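Local atomic coordinates of cysteine desulfurase (Fervidobacterium islandicum, PDB entry 6A6E), a protein that probably removes sulfur from cysteine to give alanine, using pyridoxal-5'-phosphate, as the SufS enzyme of a Suf iron-sulfur assembly system. Residues 130-133 with 134-138; 184-187 with 188-191. All coordinates share one frame; numbering follows the deposited sequence.

Contact 1. Residues 130-133 with 134-138. With PLP (pyridoxal-5'-phosphate), chain E.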
loop_
_atom_site.group_PDB
_atom_site.type_symbol
_atom_site.label_atom_id
_atom_site.label_comp_id
_atom_site.label_asym_id
_atom_site.label_seq_id
_atom_site.Cartn_x
_atom_site.Cartn_y
_atom_site.Cartn_z
ATOM N N GLN A 130 -11.878 -24.898 -4.778
ATOM C CA GLN A 130 -10.605 -25.566 -4.843
ATOM C C GLN A 130 -9.586 -24.856 -5.747
ATOM O O GLN A 130 -8.392 -25.144 -5.665
ATOM C CB GLN A 130 -10.760 -27.032 -5.320
ATOM C CG GLN A 130 -11.173 -27.953 -4.211
ATOM C CD GLN A 130 -11.190 -29.463 -4.555
ATOM O OE1 GLN A 130 -11.340 -29.877 -5.695
ATOM N NE2 GLN A 130 -11.029 -30.276 -3.508
ATOM N N VAL A 131 -10.025 -23.998 -6.644
ATOM C CA VAL A 131 -9.079 -23.364 -7.527
ATOM C C VAL A 131 -8.630 -21.971 -7.036
ATOM O O VAL A 131 -7.968 -21.228 -7.787
ATOM C CB VAL A 131 -9.664 -23.270 -8.957
ATOM C CG1 VAL A 131 -10.314 -24.593 -9.345
ATOM C CG2 VAL A 131 -10.690 -22.179 -9.084
ATOM N N GLU A 132 -8.953 -21.583 -5.810
ATOM C CA GLU A 132 -8.564 -20.210 -5.330
ATOM C C GLU A 132 -7.032 -20.007 -5.269
ATOM O O GLU A 132 -6.252 -20.908 -4.954
ATOM C CB GLU A 132 -9.136 -19.900 -3.983
ATOM C CG GLU A 132 -10.644 -19.972 -3.897
ATOM C CD GLU A 132 -11.314 -19.105 -4.945
ATOM O OE1 GLU A 132 -12.342 -19.542 -5.563
ATOM O OE2 GLU A 132 -10.821 -17.952 -5.126
ATOM N N HIS A 133 -6.648 -18.826 -5.666
ATOM C CA HIS A 133 -5.376 -18.227 -5.365
ATOM C C HIS A 133 -5.156 -18.186 -3.839
ATOM O O HIS A 133 -6.100 -18.098 -3.053
ATOM C CB HIS A 133 -5.350 -16.843 -6.041
ATOM C CG HIS A 133 -4.025 -16.124 -5.976
ATOM N ND1 HIS A 133 -3.513 -15.604 -4.799
ATOM C CD2 HIS A 133 -3.168 -15.764 -6.954
ATOM C CE1 HIS A 133 -2.361 -15.009 -5.049
ATOM N NE2 HIS A 133 -2.124 -15.100 -6.347
ATOM N N HIS A 134 -3.891 -18.336 -3.412
ATOM C CA HIS A 134 -3.532 -18.275 -1.987
ATOM C C HIS A 134 -4.152 -17.064 -1.276
ATOM O O HIS A 134 -4.518 -17.163 -0.123
ATOM C CB HIS A 134 -2.002 -18.280 -1.795
ATOM C CG HIS A 134 -1.393 -19.599 -2.140
ATOM N ND1 HIS A 134 -0.050 -19.760 -2.435
ATOM C CD2 HIS A 134 -1.978 -20.801 -2.350
ATOM C CE1 HIS A 134 0.168 -21.025 -2.760
ATOM N NE2 HIS A 134 -0.993 -21.669 -2.737
ATOM N N ALA A 135 -4.269 -15.948 -1.978
ATOM C CA ALA A 135 -4.870 -14.710 -1.394
ATOM C C ALA A 135 -6.310 -14.849 -0.924
ATOM O O ALA A 135 -6.749 -14.169 0.028
ATOM C CB ALA A 135 -4.799 -13.618 -2.405
ATOM N N ASN A 136 -7.043 -15.732 -1.611
ATOM C CA ASN A 136 -8.431 -16.080 -1.242
ATOM C C ASN A 136 -8.543 -17.502 -0.668
ATOM O O ASN A 136 -9.604 -18.153 -0.755
ATOM C CB ASN A 136 -9.379 -15.894 -2.439
ATOM C CG ASN A 136 -10.841 -15.763 -1.997
ATOM O OD1 ASN A 136 -11.117 -15.284 -0.897
ATOM N ND2 ASN A 136 -11.775 -16.159 -2.875
ATOM N N LEU A 137 -7.473 -17.974 -0.023
ATOM C CA LEU A 137 -7.446 -19.306 0.545
ATOM C C LEU A 137 -6.725 -19.261 1.887
ATOM O O LEU A 137 -7.331 -19.542 2.923
ATOM C CB LEU A 137 -6.896 -20.352 -0.437
ATOM C CG LEU A 137 -6.966 -21.826 0.014
ATOM C CD1 LEU A 137 -7.078 -22.758 -1.165
ATOM C CD2 LEU A 137 -5.771 -22.218 0.837
ATOM N N VAL A 138 -5.481 -18.826 1.894
ATOM C CA VAL A 138 -4.707 -18.831 3.121
ATOM C C VAL A 138 -5.299 -17.978 4.220
ATOM O O VAL A 138 -5.275 -18.425 5.359
ATOM C CB VAL A 138 -3.248 -18.416 2.895
ATOM C CG1 VAL A 138 -2.443 -18.551 4.185
ATOM C CG2 VAL A 138 -2.679 -19.285 1.795
HETATM N N1 PLP E . -6.347 -13.616 -6.915
HETATM C C2 PLP E . -6.175 -13.819 -8.195
HETATM C C2A PLP E . -7.101 -14.712 -8.949
HETATM C C3 PLP E . -5.024 -13.175 -8.828
HETATM O O3 PLP E . -4.820 -13.398 -10.114
HETATM C C4 PLP E . -4.158 -12.282 -8.060
HETATM C C4A PLP E . -3.058 -11.534 -8.636
HETATM C C5 PLP E . -4.427 -12.157 -6.623
HETATM C C6 PLP E . -5.510 -12.844 -6.164
HETATM C C5A PLP E . -3.538 -11.330 -5.689
HETATM O O4P PLP E . -3.212 -9.994 -6.042
HETATM P P PLP E . -2.091 -9.059 -5.333
HETATM O O1P PLP E . -2.503 -8.800 -3.939
HETATM O O2P PLP E . -0.842 -9.862 -5.549
HETATM O O3P PLP E . -2.208 -7.833 -6.189
#
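The imidazole of His133 carries PLP over one face and the backbone amide of Ala135 at its edge. PLP C6 sits above the ring centre, 3.6 Å from the plane. On the same side, His133 NE2 comes to 3.7 Å from PLP C5. At the edge, Ala135 N donates to His133 ND1 at 2.9 Å, nearly straight (169°) and close to the ring plane. An aromatic side chain over the pyridine ring is a familiar feature of fold-type I PLP enzymes. Here it comes from the loop between strand 125-129 and helix 138-147. With CG trans to the main-chain nitrogen (chi1 -173°), the ring hangs beside the 3-10 turn that begins at His134, and that turn supplies the amide. If His133 were an alanine, Ala135 N would probably lose its acceptor and the cofactor the ring lying over it.

The Ala135 methyl also approaches PLP, its CB 3.9 Å from PLP C6. Asn136 N closes the turn on His133 O. A second polar link runs alongside. Glu132 and Asn136 point the same way, and Asn136 ND2 gives a 3.0 Å bond to Glu132 OE2. The carboxylate and amide planes are almost perpendicular. Asn136 ND2 meets Glu132 OE2 from above the carboxylate plane, while the oxygen lies near the plane of the amide. Ser129 OG and Thr183 N bind Glu132 OE1, while Asn136 OD1 is bonded to Ser181 and Trp140. This buried carboxylate is therefore gripped at both oxygens, which would favour its charged form.

His134 turns away, and its NE2 bonds to Gln378 N. Leu137 is the N-cap residue of helix 138-147, and its CB rests 3.5 Å from His133 O. His134 O accepts from both Leu137 N and Val138 N, the latter at 2.8 Å.

Contact 2. Residues 184-187 with 188-191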
loop_
_atom_site.group_PDB
_atom_site.type_symbol
_atom_site.label_atom_id
_atom_site.label_comp_id
_atom_site.label_asym_id
_atom_site.label_seq_id
_atom_site.Cartn_x
_atom_site.Cartn_y
_atom_site.Cartn_z
ATOM N N GLY A 184 -13.514 -14.652 -9.424
ATOM C CA GLY A 184 -14.274 -14.265 -10.574
ATOM C C GLY A 184 -13.689 -14.925 -11.818
ATOM O O GLY A 184 -14.391 -15.086 -12.842
ATOM N N GLN A 185 -12.401 -15.274 -11.763
ATOM C CA GLN A 185 -11.725 -16.005 -12.846
ATOM C C GLN A 185 -10.396 -16.535 -12.344
ATOM O O GLN A 185 -9.614 -15.764 -11.744
ATOM C CB GLN A 185 -11.438 -15.068 -14.025
ATOM C CG GLN A 185 -10.626 -15.705 -15.159
ATOM C CD GLN A 185 -10.254 -14.726 -16.246
ATOM O OE1 GLN A 185 -10.383 -13.532 -16.067
ATOM N NE2 GLN A 185 -9.835 -15.219 -17.382
ATOM N N SER A 186 -10.124 -17.825 -12.592
ATOM C CA SER A 186 -8.914 -18.487 -12.117
ATOM C C SER A 186 -7.716 -17.975 -12.875
ATOM O O SER A 186 -7.759 -17.806 -14.102
ATOM C CB SER A 186 -9.015 -20.016 -12.214
ATOM O OG SER A 186 -7.751 -20.670 -12.013
ATOM N N ASN A 187 -6.662 -17.724 -12.102
ATOM C CA ASN A 187 -5.358 -17.338 -12.616
ATOM C C ASN A 187 -4.564 -18.540 -13.167
ATOM O O ASN A 187 -3.470 -18.331 -13.654
ATOM C CB ASN A 187 -4.507 -16.654 -11.522
ATOM C CG ASN A 187 -4.051 -17.604 -10.444
ATOM O OD1 ASN A 187 -4.846 -18.360 -9.921
ATOM N ND2 ASN A 187 -2.756 -17.565 -10.082
ATOM N N VAL A 188 -5.119 -19.754 -13.064
ATOM C CA VAL A 188 -4.505 -21.005 -13.590
ATOM C C VAL A 188 -5.341 -21.701 -14.684
ATOM O O VAL A 188 -4.840 -21.982 -15.775
ATOM C CB VAL A 188 -4.269 -22.001 -12.456
ATOM C CG1 VAL A 188 -3.706 -23.307 -13.001
ATOM C CG2 VAL A 188 -3.264 -21.422 -11.450
ATOM N N THR A 189 -6.621 -21.906 -14.421
ATOM C CA THR A 189 -7.492 -22.513 -15.423
ATOM C C THR A 189 -8.010 -21.567 -16.453
ATOM O O THR A 189 -8.435 -22.007 -17.522
ATOM C CB THR A 189 -8.671 -23.232 -14.806
ATOM O OG1 THR A 189 -9.627 -22.271 -14.301
ATOM C CG2 THR A 189 -8.230 -24.158 -13.736
ATOM N N GLY A 190 -8.011 -20.260 -16.156
ATOM C CA GLY A 190 -8.574 -19.241 -17.085
ATOM C C GLY A 190 -10.109 -19.199 -17.026
ATOM O O GLY A 190 -10.746 -18.445 -17.753
ATOM N N GLN A 191 -10.727 -20.011 -16.176
ATOM C CA GLN A 191 -12.191 -20.124 -16.188
ATOM C C GLN A 191 -12.864 -18.897 -15.556
ATOM O O GLN A 191 -12.674 -18.640 -14.353
ATOM C CB GLN A 191 -12.668 -21.375 -15.422
ATOM C CG GLN A 191 -14.181 -21.562 -15.551
ATOM C CD GLN A 191 -14.760 -22.700 -14.759
ATOM O OE1 GLN A 191 -14.053 -23.373 -14.019
ATOM N NE2 GLN A 191 -16.100 -22.882 -14.863
#
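Ser186 points its hydroxyl into the turn formed by 188-191, while Gln185 and Asn187, its neighbours in sequence, find their strongest polar partners outside the loop. The two halves run in roughly opposite directions, 147° apart end to end, in a tight hairpin-like loop after strand 179-183. Ser186 OG lies trans to its own nitrogen (chi1 168°), which brings it within bonding distance of two successive amides. Val188 N donates to Ser186 OG at 3.0 Å and Thr189 N at 2.9 Å, both fairly straight. Thr189 faces the same serine from across the loop, its OG1 only 3.1 Å from Ser186 CB. That OG1 also accepts from Gln191 N, forming an ST turn. Gly190 follows with a positive phi, which favours glycine.

The backbones meet at the serine as well. Ser186 N donates to Gln191 O at 3.2 Å, and the CA-H of Gln185 points at that same oxygen. Gly190 N makes a weak bond back to Ser186 O. The extended Gln185 side chain runs across to Gly190, where its NE2 bonds weakly to Gly190 O at 3.4 Å. The other end of this amide, OE1, is held by His217.

Asn187 and Val188 lie side by side. Asn187 OD1 is 3.8 Å from Val188 CG2, and the valine also packs on Leu380 and Met381 of helix 378-387. Asn187 ND2 bonds to His375 O and to a bound citrate, probably from crystallisation. Gln185 and Asn187 both belong to the PLP pocket.

The loop is buried, and much of its polar surface is met by protein atoms. The two serine-bound amides find one partner in a single hydroxyl. That bonding is likely to fix the turn from within, next to Asn187, which lines the PLP pocket.

How the contacts relate
The chain first passes through contact 1, where 130-138 forms the turn between strand 125-129 and helix 138-147. It then runs through strand 150-154, helix 164-173 and strand 179-183 before contact 2 folds 184-191 back on itself, ahead of helix 195-201. The contacts follow in series and neither nest nor cross. Strands 125-129 and 179-183 are parallel neighbours in the seven-stranded sheet, so the loops after them emerge next to each other. The centres of the two contacts are about 11 Å apart. They touch where His133 CD2 meets Asn187 ND2 at 3.6 Å, and Val131 CG2 packs on Ser186 CB. Both loops supply PLP-pocket residues, and both reach helix 378-387.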